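Local coordinates for protein ribonucleoside-diphosphate reductase subunit beta (PDB 2RCC) that probably serves as the iron-binding small subunit of a class I ribonucleotide reductase, which makes deoxyribonucleotides for DNA synthesis from ribonucleotides, at residues V180-G193 with F249-E261. Residues are numbered along the deposited sequence; the frame is centred on the assembly and turned at random.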
loop_
_atom_site.group_PDB
_atom_site.type_symbol
_atom_site.label_atom_id
_atom_site.label_comp_id
_atom_site.label_asym_id
_atom_site.label_seq_id
_atom_site.Cartn_x
_atom_site.Cartn_y
_atom_site.Cartn_z
ATOM N N VAL A 180 1.848 -18.718 7.322
ATOM C CA VAL A 180 1.775 -19.958 6.531
ATOM C C VAL A 180 0.551 -19.936 5.620
ATOM O O VAL A 180 0.665 -20.309 4.447
ATOM C CB VAL A 180 1.797 -21.255 7.393
ATOM C CG1 VAL A 180 1.567 -22.519 6.494
ATOM C CG2 VAL A 180 3.145 -21.371 8.180
ATOM N N TYR A 181 -0.607 -19.529 6.163
ATOM C CA TYR A 181 -1.816 -19.422 5.346
ATOM C C TYR A 181 -1.605 -18.403 4.224
ATOM O O TYR A 181 -2.064 -18.643 3.115
ATOM C CB TYR A 181 -3.060 -19.063 6.151
ATOM C CG TYR A 181 -3.379 -20.007 7.271
ATOM C CD1 TYR A 181 -3.459 -21.383 7.074
ATOM C CD2 TYR A 181 -3.622 -19.522 8.528
ATOM C CE1 TYR A 181 -3.756 -22.245 8.130
ATOM C CE2 TYR A 181 -3.919 -20.353 9.564
ATOM C CZ TYR A 181 -3.973 -21.708 9.378
ATOM O OH TYR A 181 -4.273 -22.494 10.471
ATOM N N ASP A 182 -0.912 -17.295 4.502
ATOM C CA ASP A 182 -0.566 -16.280 3.452
ATOM C C ASP A 182 0.267 -16.876 2.281
ATOM O O ASP A 182 0.056 -16.536 1.105
ATOM C CB ASP A 182 0.224 -15.086 4.007
ATOM C CG ASP A 182 -0.547 -14.199 4.993
ATOM O OD1 ASP A 182 -1.793 -14.203 5.023
ATOM O OD2 ASP A 182 0.140 -13.453 5.763
ATOM N N VAL A 183 1.253 -17.697 2.615
ATOM C CA VAL A 183 2.077 -18.412 1.631
ATOM C C VAL A 183 1.172 -19.315 0.764
ATOM O O VAL A 183 1.300 -19.332 -0.441
ATOM C CB VAL A 183 3.234 -19.216 2.319
ATOM C CG1 VAL A 183 3.850 -20.264 1.376
ATOM C CG2 VAL A 183 4.314 -18.257 2.867
ATOM N N ILE A 184 0.272 -20.070 1.397
ATOM C CA ILE A 184 -0.694 -20.908 0.676
ATOM C C ILE A 184 -1.607 -20.115 -0.239
ATOM O O ILE A 184 -1.749 -20.485 -1.406
ATOM C CB ILE A 184 -1.570 -21.760 1.656
ATOM C CG1 ILE A 184 -0.713 -22.870 2.281
ATOM C CG2 ILE A 184 -2.759 -22.332 0.930
ATOM C CD1 ILE A 184 -1.210 -23.379 3.624
ATOM N N LEU A 185 -2.177 -18.996 0.246
ATOM C CA LEU A 185 -3.106 -18.217 -0.549
ATOM C C LEU A 185 -2.473 -17.580 -1.779
ATOM O O LEU A 185 -3.138 -17.463 -2.790
ATOM C CB LEU A 185 -3.788 -17.080 0.249
ATOM C CG LEU A 185 -4.828 -17.405 1.320
ATOM C CD1 LEU A 185 -5.515 -16.108 1.750
ATOM C CD2 LEU A 185 -5.848 -18.368 0.842
ATOM N N GLU A 186 -1.213 -17.179 -1.671
ATOM C CA GLU A 186 -0.436 -16.560 -2.792
ATOM C C GLU A 186 0.430 -17.539 -3.555
ATOM O O GLU A 186 0.830 -17.270 -4.676
ATOM C CB GLU A 186 0.547 -15.569 -2.204
ATOM C CG GLU A 186 -0.080 -14.485 -1.370
ATOM C CD GLU A 186 -0.194 -13.115 -2.018
ATOM O OE1 GLU A 186 -0.052 -12.968 -3.246
ATOM O OE2 GLU A 186 -0.404 -12.153 -1.229
ATOM N N GLY A 187 0.784 -18.657 -2.921
ATOM C CA GLY A 187 1.720 -19.602 -3.512
ATOM C C GLY A 187 1.191 -20.941 -3.948
ATOM O O GLY A 187 1.953 -21.736 -4.476
ATOM N N LEU A 188 -0.099 -21.186 -3.785
ATOM C CA LEU A 188 -0.675 -22.502 -4.128
ATOM C C LEU A 188 -2.133 -22.424 -4.585
ATOM O O LEU A 188 -2.445 -22.987 -5.635
ATOM C CB LEU A 188 -0.504 -23.460 -2.947
ATOM C CG LEU A 188 -1.004 -24.923 -3.049
ATOM C CD1 LEU A 188 -0.414 -25.668 -4.202
ATOM C CD2 LEU A 188 -0.640 -25.659 -1.756
ATOM N N ASN A 189 -3.004 -21.738 -3.828
ATOM C CA ASN A 189 -4.419 -21.554 -4.200
ATOM C C ASN A 189 -4.572 -20.967 -5.570
ATOM O O ASN A 189 -3.869 -20.048 -5.910
ATOM C CB ASN A 189 -5.177 -20.658 -3.209
ATOM C CG ASN A 189 -5.441 -21.358 -1.913
ATOM O OD1 ASN A 189 -4.854 -22.408 -1.654
ATOM N ND2 ASN A 189 -6.314 -20.806 -1.098
ATOM N N PHE A 190 -5.467 -21.556 -6.351
ATOM C CA PHE A 190 -5.727 -21.184 -7.741
ATOM C C PHE A 190 -4.577 -21.379 -8.724
ATOM O O PHE A 190 -4.753 -21.053 -9.870
ATOM C CB PHE A 190 -6.335 -19.770 -7.863
ATOM C CG PHE A 190 -7.577 -19.606 -7.069
ATOM C CD1 PHE A 190 -8.686 -20.399 -7.333
ATOM C CD2 PHE A 190 -7.641 -18.682 -6.030
ATOM C CE1 PHE A 190 -9.831 -20.292 -6.567
ATOM C CE2 PHE A 190 -8.778 -18.561 -5.278
ATOM C CZ PHE A 190 -9.876 -19.361 -5.531
ATOM N N TYR A 191 -3.480 -22.023 -8.336
ATOM C CA TYR A 191 -2.421 -22.317 -9.297
ATOM C C TYR A 191 -2.913 -23.253 -10.397
ATOM O O TYR A 191 -2.394 -23.138 -11.486
ATOM C CB TYR A 191 -1.118 -22.787 -8.623
ATOM C CG TYR A 191 -0.279 -21.595 -8.133
ATOM C CD1 TYR A 191 -0.851 -20.551 -7.393
ATOM C CD2 TYR A 191 1.088 -21.516 -8.404
ATOM C CE1 TYR A 191 -0.075 -19.448 -6.948
ATOM C CE2 TYR A 191 1.860 -20.412 -7.970
ATOM C CZ TYR A 191 1.278 -19.392 -7.240
ATOM O OH TYR A 191 2.052 -18.308 -6.799
ATOM N N SER A 192 -3.896 -24.149 -10.135
ATOM C CA SER A 192 -4.539 -24.967 -11.191
ATOM C C SER A 192 -5.233 -24.093 -12.201
ATOM O O SER A 192 -5.209 -24.356 -13.407
ATOM C CB SER A 192 -5.640 -25.875 -10.642
ATOM O OG SER A 192 -5.144 -26.761 -9.685
ATOM N N GLY A 193 -5.907 -23.061 -11.684
ATOM C CA GLY A 193 -6.645 -22.128 -12.494
ATOM C C GLY A 193 -5.732 -21.277 -13.333
ATOM O O GLY A 193 -6.007 -21.072 -14.486
ATOM N N PHE A 249 2.763 -28.906 11.717
ATOM C CA PHE A 249 1.782 -27.884 11.293
ATOM C C PHE A 249 1.914 -27.457 9.803
ATOM O O PHE A 249 0.922 -27.411 9.053
ATOM C CB PHE A 249 1.864 -26.625 12.176
ATOM C CG PHE A 249 0.956 -25.507 11.701
ATOM C CD1 PHE A 249 -0.387 -25.515 12.052
ATOM C CD2 PHE A 249 1.421 -24.493 10.875
ATOM C CE1 PHE A 249 -1.245 -24.536 11.615
ATOM C CE2 PHE A 249 0.560 -23.496 10.423
ATOM C CZ PHE A 249 -0.771 -23.513 10.799
ATOM N N VAL A 250 3.129 -27.121 9.385
ATOM C CA VAL A 250 3.393 -26.708 8.008
ATOM C C VAL A 250 3.103 -27.861 7.029
ATOM O O VAL A 250 2.434 -27.662 6.023
ATOM C CB VAL A 250 4.838 -26.182 7.859
ATOM C CG1 VAL A 250 5.206 -25.914 6.388
ATOM C CG2 VAL A 250 4.991 -24.906 8.666
ATOM N N LYS A 251 3.558 -29.060 7.359
ATOM C CA LYS A 251 3.354 -30.217 6.483
ATOM C C LYS A 251 1.843 -30.497 6.347
ATOM O O LYS A 251 1.330 -30.574 5.252
ATOM C CB LYS A 251 4.144 -31.438 7.004
ATOM C CG LYS A 251 4.477 -32.457 5.928
ATOM C CD LYS A 251 5.397 -33.592 6.407
ATOM C CE LYS A 251 4.698 -34.553 7.368
ATOM N NZ LYS A 251 5.451 -35.845 7.537
ATOM N N THR A 252 1.148 -30.595 7.468
ATOM C CA THR A 252 -0.288 -30.829 7.499
ATOM C C THR A 252 -1.113 -29.767 6.764
ATOM O O THR A 252 -2.020 -30.100 5.970
ATOM C CB THR A 252 -0.746 -30.911 8.968
ATOM O OG1 THR A 252 -0.172 -32.078 9.546
ATOM C CG2 THR A 252 -2.264 -31.022 9.067
ATOM N N THR A 253 -0.784 -28.500 7.006
ATOM C CA THR A 253 -1.493 -27.380 6.392
ATOM C C THR A 253 -1.271 -27.345 4.874
ATOM O O THR A 253 -2.234 -27.164 4.129
ATOM C CB THR A 253 -1.129 -26.054 7.091
ATOM O OG1 THR A 253 -1.360 -26.224 8.495
ATOM C CG2 THR A 253 -1.979 -24.898 6.555
ATOM N N LEU A 254 -0.022 -27.533 4.428
ATOM C CA LEU A 254 0.267 -27.647 2.990
ATOM C C LEU A 254 -0.439 -28.830 2.329
ATOM O O LEU A 254 -0.957 -28.690 1.231
ATOM C CB LEU A 254 1.771 -27.753 2.731
ATOM C CG LEU A 254 2.578 -26.467 2.950
ATOM C CD1 LEU A 254 4.059 -26.791 2.917
ATOM C CD2 LEU A 254 2.213 -25.387 1.951
HETATM N N MSE A 255 -0.490 -29.979 3.003
HETATM C CA MSE A 255 -1.194 -31.150 2.446
HETATM C C MSE A 255 -2.694 -30.936 2.343
HETATM O O MSE A 255 -3.299 -31.325 1.349
HETATM C CB MSE A 255 -0.929 -32.412 3.270
HETATM C CG MSE A 255 0.511 -32.888 3.231
HETATM SE SE MSE A 255 0.913 -34.362 4.441
HETATM C CE MSE A 255 -0.410 -34.228 5.842
ATOM N N LYS A 256 -3.298 -30.326 3.361
ATOM C CA LYS A 256 -4.743 -30.019 3.335
ATOM C C LYS A 256 -5.056 -29.030 2.233
ATOM O O LYS A 256 -6.057 -29.178 1.512
ATOM C CB LYS A 256 -5.201 -29.465 4.691
ATOM C CG LYS A 256 -6.704 -29.254 4.817
ATOM N N ALA A 257 -4.189 -28.014 2.110
ATOM C CA ALA A 257 -4.299 -27.024 1.080
ATOM C C ALA A 257 -4.131 -27.628 -0.347
ATOM O O ALA A 257 -4.884 -27.285 -1.241
ATOM C CB ALA A 257 -3.288 -25.920 1.338
ATOM N N ALA A 258 -3.146 -28.494 -0.534
ATOM C CA ALA A 258 -2.937 -29.234 -1.794
ATOM C C ALA A 258 -4.178 -30.074 -2.153
ATOM O O ALA A 258 -4.608 -30.080 -3.292
ATOM C CB ALA A 258 -1.722 -30.131 -1.687
ATOM N N ASP A 259 -4.737 -30.785 -1.177
ATOM C CA ASP A 259 -5.962 -31.556 -1.370
ATOM C C ASP A 259 -7.148 -30.679 -1.777
ATOM O O ASP A 259 -7.906 -31.052 -2.670
ATOM C CB ASP A 259 -6.343 -32.336 -0.097
ATOM C CG ASP A 259 -5.407 -33.491 0.212
ATOM O OD1 ASP A 259 -4.626 -33.892 -0.664
ATOM O OD2 ASP A 259 -5.452 -34.003 1.365
ATOM N N LEU A 260 -7.308 -29.516 -1.131
ATOM C CA LEU A 260 -8.387 -28.583 -1.471
ATOM C C LEU A 260 -8.220 -28.047 -2.881
ATOM O O LEU A 260 -9.195 -27.923 -3.596
ATOM C CB LEU A 260 -8.484 -27.411 -0.475
ATOM C CG LEU A 260 -9.124 -27.762 0.877
ATOM C CD1 LEU A 260 -8.865 -26.676 1.931
ATOM C CD2 LEU A 260 -10.613 -28.011 0.711
ATOM N N GLU A 261 -6.990 -27.743 -3.275
ATOM C CA GLU A 261 -6.724 -27.271 -4.648
ATOM C C GLU A 261 -7.103 -28.344 -5.661
ATOM O O GLU A 261 -7.771 -28.042 -6.635
ATOM C CB GLU A 261 -5.261 -26.838 -4.786
ATOM C CG GLU A 261 -4.862 -26.267 -6.154
ATOM C CD GLU A 261 -5.589 -24.998 -6.558
ATOM O OE1 GLU A 261 -6.204 -24.310 -5.731
ATOM O OE2 GLU A 261 -5.539 -24.666 -7.745
HETATM O O HOH W 1 -5.818 -24.590 -1.010
#
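E261 reaches from helix 244-268 to the break between helices 172-187 and 191-202, in the ferritin-like, all-helical fold of ribonucleotide reductase small subunits. Its carboxylate takes the NH groups of F190 and S192 at the start of helix 191-202, while that of Y191 is used by L188 O within the type II turn L188-Y191. E261 OE1 accepts from N of F190, the N-cap residue, at 2.9 Å, met 42° out of the carboxylate plane. E261 OE2 is gripped twice, by S192 N and S192 OG, each at 2.9 Å; both come on the anti side, but from opposite faces of the plane. CG of E261 lies anti to its backbone N (chi1 -178°) and the chain bends at chi2, bringing the carboxylate against the turn. R155 adds a salt bridge to OE1, and both this positive charge and the helix start would probably favour the ionised carboxylate. With an alanine at E261, the NH of F190 and both S192 donors would probably lose their acceptor, and R155 this partner.

A water extends the polar link, donating to N189 OD1 and A257 O.

Apolar packing joins helix segments 180-187 and 249-261, which run in the same general direction and cross at -30°. A257 suits the close approach because its small CB admits I184 CG2 at 3.6 Å, while L254 CD2 meets I184 CG1. Beyond them V180 CB and Y181 OH lie at the edge of the F249 ring. T253 suits its buried place by giving OG1 to F249 O, while its methyl CG2 presses tightly on I184 CD1 at 3.4 Å.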